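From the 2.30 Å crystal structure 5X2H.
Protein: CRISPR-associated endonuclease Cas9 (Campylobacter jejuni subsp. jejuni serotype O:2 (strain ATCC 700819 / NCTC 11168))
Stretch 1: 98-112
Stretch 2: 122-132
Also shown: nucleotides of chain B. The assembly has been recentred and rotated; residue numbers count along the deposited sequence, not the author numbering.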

# COMPACT_ATOMS: atom_id res chain seq x y z
N LYS A 98 -38.53 -11.87 4.33
CA LYS A 98 -39.98 -12.03 4.37
C LYS A 98 -40.72 -10.70 4.28
O LYS A 98 -41.81 -10.63 3.71
CB LYS A 98 -40.39 -12.77 5.64
CG LYS A 98 -41.79 -13.35 5.61
CD LYS A 98 -42.36 -13.47 7.02
CE LYS A 98 -43.41 -14.57 7.12
NZ LYS A 98 -44.78 -14.04 7.31
N ALA A 99 -40.14 -9.63 4.83
CA ALA A 99 -40.80 -8.33 4.82
C ALA A 99 -40.83 -7.69 3.44
O ALA A 99 -41.56 -6.71 3.25
CB ALA A 99 -40.11 -7.38 5.80
N TYR A 100 -40.08 -8.22 2.47
CA TYR A 100 -40.00 -7.64 1.14
C TYR A 100 -40.66 -8.51 0.07
O TYR A 100 -40.52 -8.22 -1.12
CB TYR A 100 -38.54 -7.38 0.77
CG TYR A 100 -37.92 -6.24 1.56
CD1 TYR A 100 -37.34 -6.46 2.80
CD2 TYR A 100 -37.93 -4.95 1.06
CE1 TYR A 100 -36.78 -5.42 3.53
CE2 TYR A 100 -37.38 -3.90 1.78
CZ TYR A 100 -36.80 -4.14 3.01
OH TYR A 100 -36.25 -3.10 3.72
N LYS A 101 -41.39 -9.55 0.47
CA LYS A 101 -42.00 -10.46 -0.49
C LYS A 101 -43.27 -9.84 -1.09
O LYS A 101 -43.76 -8.81 -0.65
CB LYS A 101 -42.31 -11.80 0.17
CG LYS A 101 -41.08 -12.53 0.68
CD LYS A 101 -40.98 -13.94 0.10
CE LYS A 101 -41.34 -14.99 1.14
NZ LYS A 101 -41.43 -16.36 0.54
N GLY A 102 -43.78 -10.50 -2.13
CA GLY A 102 -45.01 -10.08 -2.77
C GLY A 102 -44.86 -8.81 -3.59
O GLY A 102 -43.77 -8.27 -3.78
N SER A 103 -46.00 -8.34 -4.10
CA SER A 103 -46.03 -7.10 -4.86
C SER A 103 -45.62 -5.94 -3.95
O SER A 103 -46.22 -5.73 -2.89
CB SER A 103 -47.42 -6.86 -5.43
OG SER A 103 -47.47 -5.64 -6.15
N LEU A 104 -44.60 -5.20 -4.37
CA LEU A 104 -43.90 -4.27 -3.50
C LEU A 104 -43.99 -2.86 -4.07
O LEU A 104 -43.51 -2.61 -5.18
CB LEU A 104 -42.44 -4.69 -3.33
CG LEU A 104 -41.76 -4.34 -2.01
CD1 LEU A 104 -42.54 -4.91 -0.84
CD2 LEU A 104 -40.33 -4.86 -2.02
N ILE A 105 -44.59 -1.95 -3.30
CA ILE A 105 -44.47 -0.53 -3.59
C ILE A 105 -43.02 -0.10 -3.37
O ILE A 105 -42.38 -0.50 -2.39
CB ILE A 105 -45.43 0.29 -2.71
CG1 ILE A 105 -46.87 -0.22 -2.86
CG2 ILE A 105 -45.34 1.77 -3.05
CD1 ILE A 105 -47.44 -0.04 -4.25
N SER A 106 -42.50 0.72 -4.28
CA SER A 106 -41.11 1.14 -4.20
C SER A 106 -40.91 2.10 -3.02
O SER A 106 -41.85 2.80 -2.61
CB SER A 106 -40.68 1.83 -5.49
OG SER A 106 -41.30 3.10 -5.60
N PRO A 107 -39.70 2.15 -2.46
CA PRO A 107 -39.44 3.13 -1.40
C PRO A 107 -39.52 4.57 -1.89
O PRO A 107 -39.78 5.47 -1.09
CB PRO A 107 -38.01 2.78 -0.93
CG PRO A 107 -37.75 1.40 -1.45
CD PRO A 107 -38.53 1.29 -2.72
N TYR A 108 -39.30 4.80 -3.18
CA TYR A 108 -39.42 6.15 -3.71
C TYR A 108 -40.87 6.64 -3.67
O TYR A 108 -41.12 7.82 -3.40
CB TYR A 108 -38.88 6.21 -5.14
CG TYR A 108 -37.43 5.80 -5.23
CD1 TYR A 108 -36.42 6.67 -4.87
CD2 TYR A 108 -37.07 4.53 -5.67
CE1 TYR A 108 -35.09 6.30 -4.94
CE2 TYR A 108 -35.75 4.15 -5.75
CZ TYR A 108 -34.76 5.04 -5.39
OH TYR A 108 -33.44 4.65 -5.47
N GLU A 109 -41.83 5.75 -3.91
CA GLU A 109 -43.23 6.13 -3.77
C GLU A 109 -43.62 6.24 -2.31
O GLU A 109 -44.38 7.14 -1.92
CB GLU A 109 -44.13 5.13 -4.50
CG GLU A 109 -45.61 5.45 -4.35
CD GLU A 109 -46.49 4.71 -5.33
OE1 GLU A 109 -46.00 3.73 -5.94
OE2 GLU A 109 -47.66 5.10 -5.51
N LEU A 110 -43.11 5.33 -1.47
CA LEU A 110 -43.39 5.41 -0.04
C LEU A 110 -42.85 6.70 0.56
O LEU A 110 -43.50 7.31 1.43
CB LEU A 110 -42.80 4.20 0.68
CG LEU A 110 -43.43 2.83 0.41
CD1 LEU A 110 -42.79 1.78 1.29
CD2 LEU A 110 -44.93 2.88 0.62
N ARG A 111 -41.68 7.14 0.10
CA ARG A 111 -41.10 8.38 0.61
C ARG A 111 -41.84 9.61 0.12
O ARG A 111 -41.74 10.67 0.76
CB ARG A 111 -39.62 8.45 0.23
CG ARG A 111 -38.72 7.56 1.08
CD ARG A 111 -37.41 7.23 0.39
NE ARG A 111 -36.59 8.42 0.16
CZ ARG A 111 -35.41 8.40 -0.46
NH1 ARG A 111 -34.92 7.26 -0.92
NH2 ARG A 111 -34.73 9.53 -0.62
N PHE A 112 -42.57 9.52 -0.99
CA PHE A 112 -43.41 10.63 -1.41
C PHE A 112 -44.71 10.66 -0.61
O PHE A 112 -45.17 11.74 -0.21
CB PHE A 112 -43.71 10.55 -2.91
CG PHE A 112 -44.73 11.57 -3.36
CD1 PHE A 112 -44.43 12.92 -3.35
CD2 PHE A 112 -45.98 11.17 -3.80
CE1 PHE A 112 -45.36 13.86 -3.76
CE2 PHE A 112 -46.92 12.10 -4.22
CZ PHE A 112 -46.61 13.45 -4.20
N GLN A 122 -44.95 -0.99 8.49
CA GLN A 122 -44.16 -1.75 7.53
C GLN A 122 -43.61 -0.86 6.43
O GLN A 122 -42.51 -1.09 5.93
CB GLN A 122 -45.00 -2.88 6.92
CG GLN A 122 -45.41 -3.98 7.90
CD GLN A 122 -46.59 -3.58 8.77
OE1 GLN A 122 -47.14 -2.49 8.64
NE2 GLN A 122 -46.99 -4.48 9.67
N ASP A 123 -44.37 0.18 6.04
CA ASP A 123 -43.89 1.12 5.04
C ASP A 123 -42.79 2.01 5.61
O ASP A 123 -41.75 2.21 4.98
CB ASP A 123 -45.05 1.97 4.52
CG ASP A 123 -46.08 1.15 3.78
OD1 ASP A 123 -45.71 0.13 3.16
OD2 ASP A 123 -47.28 1.53 3.82
N PHE A 124 -43.02 2.56 6.81
CA PHE A 124 -42.00 3.39 7.44
C PHE A 124 -40.72 2.61 7.69
O PHE A 124 -39.62 3.17 7.62
CB PHE A 124 -42.54 3.96 8.76
CG PHE A 124 -41.79 5.17 9.25
CD1 PHE A 124 -40.95 5.88 8.41
CD2 PHE A 124 -41.93 5.59 10.57
CE1 PHE A 124 -40.26 6.99 8.87
CE2 PHE A 124 -41.24 6.70 11.03
CZ PHE A 124 -40.41 7.40 10.18
N ALA A 125 -40.84 1.31 7.97
CA ALA A 125 -39.67 0.48 8.19
C ALA A 125 -38.79 0.41 6.95
O ALA A 125 -37.57 0.56 7.03
CB ALA A 125 -40.09 -0.93 8.63
N ARG A 126 -39.41 0.18 5.79
CA ARG A 126 -38.64 0.09 4.55
C ARG A 126 -38.10 1.45 4.12
O ARG A 126 -37.05 1.52 3.48
CB ARG A 126 -39.49 -0.54 3.45
CG ARG A 126 -39.72 -2.03 3.65
CD ARG A 126 -40.65 -2.63 2.61
NE ARG A 126 -40.40 -2.10 1.28
CZ ARG A 126 -41.32 -1.54 0.51
NH1 ARG A 126 -42.57 -1.45 0.93
NH2 ARG A 126 -40.99 -1.07 -0.69
N VAL A 127 -38.80 2.53 4.46
CA VAL A 127 -38.31 3.87 4.14
C VAL A 127 -37.01 4.15 4.90
O VAL A 127 -36.02 4.60 4.31
CB VAL A 127 -39.38 4.93 4.46
CG1 VAL A 127 -38.75 6.32 4.51
CG2 VAL A 127 -40.49 4.88 3.42
N ILE A 128 -37.01 3.88 6.21
CA ILE A 128 -35.82 4.12 7.02
C ILE A 128 -34.64 3.31 6.48
O ILE A 128 -33.52 3.83 6.34
CB ILE A 128 -36.10 3.79 8.49
CG1 ILE A 128 -37.13 4.77 9.08
CG2 ILE A 128 -34.81 3.79 9.31
CD1 ILE A 128 -37.57 4.41 10.47
N LEU A 129 -34.87 2.03 6.17
CA LEU A 129 -33.78 1.18 5.72
C LEU A 129 -33.29 1.58 4.34
O LEU A 129 -32.09 1.45 4.04
CB LEU A 129 -34.22 -0.28 5.73
CG LEU A 129 -34.56 -0.81 7.13
CD1 LEU A 129 -35.22 -2.19 7.07
CD2 LEU A 129 -33.31 -0.85 7.99
N HIS A 130 -34.17 2.10 3.48
CA HIS A 130 -33.76 2.49 2.14
C HIS A 130 -32.87 3.72 2.17
O HIS A 130 -31.85 3.78 1.47
CB HIS A 130 -34.98 2.72 1.25
CG HIS A 130 -34.64 2.99 -0.18
ND1 HIS A 130 -34.90 4.20 -0.80
CD2 HIS A 130 -34.05 2.21 -1.12
CE1 HIS A 130 -34.49 4.14 -2.05
NE2 HIS A 130 -33.97 2.95 -2.27
N ILE A 131 -33.24 4.73 2.97
CA ILE A 131 -32.43 5.93 3.08
C ILE A 131 -31.08 5.60 3.72
O ILE A 131 -30.04 6.14 3.33
CB ILE A 131 -33.18 7.02 3.87
CG1 ILE A 131 -34.39 7.52 3.07
CG2 ILE A 131 -32.25 8.17 4.24
CD1 ILE A 131 -35.19 8.59 3.80
N ALA A 132 -31.08 4.70 4.70
CA ALA A 132 -29.87 4.42 5.45
C ALA A 132 -28.86 3.58 4.67
O ALA A 132 -27.65 3.71 4.90
CB ALA A 132 -30.22 3.71 6.76
P A B 44 -33.55 0.97 -5.64
OP1 A B 44 -33.22 2.17 -4.84
OP2 A B 44 -32.49 0.34 -6.47
O5' A B 44 -34.12 -0.15 -4.66
C5' A B 44 -35.26 0.11 -3.85
C4' A B 44 -35.80 -1.16 -3.25
O4' A B 44 -36.20 -2.09 -4.29
C3' A B 44 -34.82 -1.96 -2.41
O3' A B 44 -34.72 -1.45 -1.09
C2' A B 44 -35.38 -3.38 -2.47
O2' A B 44 -36.44 -3.54 -1.54
C1' A B 44 -35.97 -3.42 -3.88
N9 A B 44 -35.07 -4.07 -4.86
C8 A B 44 -34.26 -3.47 -5.79
N7 A B 44 -33.58 -4.32 -6.53
C5 A B 44 -33.98 -5.56 -6.06
C6 A B 44 -33.64 -6.87 -6.44
N6 A B 44 -32.77 -7.17 -7.41
N1 A B 44 -34.22 -7.89 -5.77
C2 A B 44 -35.09 -7.60 -4.79
N3 A B 44 -35.50 -6.41 -4.35
C4 A B 44 -34.90 -5.42 -5.04
P A B 45 -33.31 -1.45 -0.32
OP1 A B 45 -33.52 -0.69 0.93
OP2 A B 45 -32.24 -1.04 -1.27
O5' A B 45 -33.09 -2.98 0.07
C5' A B 45 -33.96 -3.61 1.00
C4' A B 45 -33.81 -5.11 0.98
O4' A B 45 -34.20 -5.64 -0.31
C3' A B 45 -32.41 -5.65 1.19
O3' A B 45 -32.00 -5.65 2.55
C2' A B 45 -32.51 -7.05 0.58
O2' A B 45 -33.18 -7.94 1.46
C1' A B 45 -33.42 -6.78 -0.62
N9 A B 45 -32.65 -6.51 -1.84
C8 A B 45 -32.23 -5.30 -2.33
N7 A B 45 -31.55 -5.39 -3.44
C5 A B 45 -31.50 -6.75 -3.69
C6 A B 45 -30.92 -7.50 -4.73
N6 A B 45 -30.24 -6.95 -5.74
N1 A B 45 -31.06 -8.84 -4.68
C2 A B 45 -31.74 -9.39 -3.66
N3 A B 45 -32.34 -8.79 -2.63
C4 A B 45 -32.17 -7.45 -2.71
P G B 27 -42.42 -12.19 -8.08
OP1 G B 27 -43.76 -12.78 -7.83
OP2 G B 27 -41.66 -12.59 -9.30
O5' G B 27 -42.56 -10.61 -8.09
C5' G B 27 -43.14 -9.93 -6.98
C4' G B 27 -42.81 -8.46 -6.98
O4' G B 27 -41.37 -8.27 -6.95
C3' G B 27 -43.26 -7.67 -8.20
O3' G B 27 -44.63 -7.31 -8.15
C2' G B 27 -42.32 -6.47 -8.19
O2' G B 27 -42.73 -5.53 -7.21
C1' G B 27 -41.02 -7.12 -7.70
N9 G B 27 -40.15 -7.54 -8.82
C8 G B 27 -39.84 -8.82 -9.20
N7 G B 27 -39.03 -8.85 -10.23
C5 G B 27 -38.79 -7.52 -10.54
C6 G B 27 -37.99 -6.93 -11.56
O6 G B 27 -37.30 -7.47 -12.43
N1 G B 27 -38.05 -5.54 -11.51
C2 G B 27 -38.77 -4.82 -10.60
N2 G B 27 -38.69 -3.48 -10.71
N3 G B 27 -39.52 -5.35 -9.65
C4 G B 27 -39.48 -6.70 -9.68
O HOH W 1 -36.12 -0.89 2.11

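The two stretches bury 702 Å² between them, summed over both sides, and the helices 107-112 and 122-132 cross at 112° between their N-to-C directions, their axes 9.4 Å apart at closest approach.

Among polar contacts, one direct hydrogen bond joins the stretches: Arg111 NH1 donates to His130 ND1 at 3.1 Å, but the N-H...acceptor angle of 135° marks it as weak. With His130 ND1 as acceptor, the ring proton lies on NE2, consistent with His130 NE2 donating to A44 OP1 at 2.8 Å with an N-H...acceptor angle of 168°. Tyr108 OH donates to the same oxygen, A44 OP1, at 2.6 Å, so one phosphate oxygen ties a residue of each helix together. A water adds an indirect link, accepting from Tyr100 OH (2.7 Å) and donating to Arg126 O (2.9 Å) and to OP1 of A45 (2.9 Å). The 2.3 Å between Ile105 O and Arg126 NH2 is too short for a hydrogen bond and is a clash in the model, so no interaction can be inferred from it.

Aromatic contacts centre on His130. Its edge meets the face of Tyr108, with centroids 4.8 Å apart and planes at 84°. Over a face of the imidazole lies Pro107, whose CB is 3.7 Å from the centroid of the His130 ring and 25° off its normal, a CH-pi arrangement.

Packing accounts for much of the rest. The Arg126 guanidinium is sandwiched: Leu110 CD1 lies 3.3 Å from Arg126 NH1 over one face, and Leu104 CG lies 3.6 Å from Arg126 NH2 over the opposite one. Farther back along the same side chain, Arg126 CG approaches Tyr100 CE2 at 3.5 Å. Between the helices, Leu110 CB meets Val127 CG2 at 3.6 Å, an apolar contact, and the aliphatic part of Arg111 joins in, its CG 3.6 Å from Val127 CG1.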